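Long-range contact in anaerobically-induced outer membrane porin OprE (Pseudomonas aeruginosa, PDB 4FRX), which probably acts as a porin, forming a beta-barrel channel in the outer membrane that lets small solutes across that membrane: residues S178-A182 against Y264-G268. Residue numbers count along the deposited sequence, not the author numbering.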
loop_
_atom_site.group_PDB
_atom_site.type_symbol
_atom_site.label_atom_id
_atom_site.label_comp_id
_atom_site.label_asym_id
_atom_site.label_seq_id
_atom_site.Cartn_x
_atom_site.Cartn_y
_atom_site.Cartn_z
ATOM N N SER A 178 9.935 10.464 0.165
ATOM C CA SER A 178 11.259 9.903 0.414
ATOM C C SER A 178 11.185 8.374 0.377
ATOM O O SER A 178 10.136 7.807 0.058
ATOM C CB SER A 178 11.850 10.419 1.737
ATOM O OG SER A 178 13.221 10.064 1.865
ATOM N N ILE A 179 12.315 7.729 0.659
ATOM C CA ILE A 179 12.412 6.274 0.695
ATOM C C ILE A 179 13.204 5.894 1.948
ATOM O O ILE A 179 13.856 6.760 2.543
ATOM C CB ILE A 179 13.118 5.708 -0.569
ATOM C CG1 ILE A 179 14.592 6.114 -0.606
ATOM C CG2 ILE A 179 12.400 6.155 -1.864
ATOM C CD1 ILE A 179 15.342 5.571 -1.818
ATOM N N ALA A 180 13.134 4.624 2.351
ATOM C CA ALA A 180 13.882 4.114 3.509
ATOM C C ALA A 180 15.370 4.335 3.301
ATOM O O ALA A 180 15.894 4.062 2.215
ATOM C CB ALA A 180 13.607 2.614 3.720
ATOM N N GLY A 181 16.039 4.831 4.339
ATOM C CA GLY A 181 17.452 5.144 4.258
ATOM C C GLY A 181 17.687 6.640 4.223
ATOM O O GLY A 181 18.700 7.129 4.700
ATOM N N ALA A 182 16.738 7.367 3.660
ATOM C CA ALA A 182 16.860 8.821 3.570
ATOM C C ALA A 182 15.701 9.512 4.257
ATOM O O ALA A 182 15.605 10.746 4.234
ATOM C CB ALA A 182 16.919 9.258 2.121
ATOM N N TYR A 264 21.312 11.503 -0.468
ATOM C CA TYR A 264 20.345 10.890 -1.388
ATOM C C TYR A 264 20.643 9.401 -1.537
ATOM O O TYR A 264 21.213 8.960 -2.536
ATOM C CB TYR A 264 20.293 11.613 -2.741
ATOM C CG TYR A 264 19.660 12.982 -2.604
ATOM C CD1 TYR A 264 20.391 14.048 -2.101
ATOM C CD2 TYR A 264 18.319 13.189 -2.924
ATOM C CE1 TYR A 264 19.822 15.293 -1.937
ATOM C CE2 TYR A 264 17.733 14.442 -2.771
ATOM C CZ TYR A 264 18.500 15.489 -2.278
ATOM O OH TYR A 264 17.959 16.740 -2.114
ATOM N N VAL A 265 20.247 8.640 -0.520
ATOM C CA VAL A 265 20.638 7.241 -0.406
ATOM C C VAL A 265 19.471 6.330 -0.045
ATOM O O VAL A 265 18.452 6.769 0.494
ATOM C CB VAL A 265 21.730 7.048 0.667
ATOM C CG1 VAL A 265 23.058 7.695 0.239
ATOM C CG2 VAL A 265 21.257 7.594 2.026
ATOM N N SER A 266 19.654 5.046 -0.333
ATOM C CA SER A 266 18.685 4.021 0.015
ATOM C C SER A 266 19.337 3.078 1.003
ATOM O O SER A 266 20.544 2.821 0.927
ATOM C CB SER A 266 18.321 3.222 -1.238
ATOM O OG SER A 266 17.690 1.996 -0.899
ATOM N N SER A 267 18.545 2.530 1.915
ATOM C CA SER A 267 19.003 1.397 2.707
ATOM C C SER A 267 19.332 0.204 1.799
ATOM O O SER A 267 18.728 0.015 0.746
ATOM C CB SER A 267 17.931 0.984 3.727
ATOM O OG SER A 267 17.740 2.000 4.698
ATOM N N GLY A 268 20.312 -0.582 2.219
ATOM C CA GLY A 268 20.745 -1.764 1.501
ATOM C C GLY A 268 21.973 -2.269 2.245
ATOM O O GLY A 268 22.157 -1.946 3.417
HETATM O O HOH W 1 14.977 2.408 0.022
#
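How a tight turn can dock on a short extended segment with one peptide carbonyl as its direct hydrogen-bonding point is well illustrated here. Y264 points its side chain away from the 178-182 loop, and its ring meets F220 instead. V265 opens the contact: its CG2 lies 3.7 Å from G181 O, while its own carbonyl O sits 3.3 Å from A182 CB, a methyl that gives it no polar partner, and none is found elsewhere in the model. At S266, CB packs 3.8 Å from I179 CD1, and CA makes a CH···O contact of 3.6 Å with A180 O. The turn receiving these residues is a type II beta turn, closed by A182 N to I179 O at 3.1 Å, with G181 at its third position. It belongs to the loop between strands 174-176 and 195-203 of the OprD-family barrel, whereas 266-267 pairs with 276-277 as a small hairpin in the loop between strands 237-250 and 280-292; the contact thus joins two probably extracellular loops. S266 OG hydrogen-bonds S267 O at 2.8 Å and accepts from a water that also donates to A180 O, 2.9 Å from each. A180 O takes the one direct hydrogen bond between the segments, from S267 N (3.1 Å, nearly linear). A CB on G181 would collide with S267 N; without one the two backbones come close, G181 CA and S267 CA lying 4.3 Å apart, and S267 OG is 3.2 Å from G181 CA.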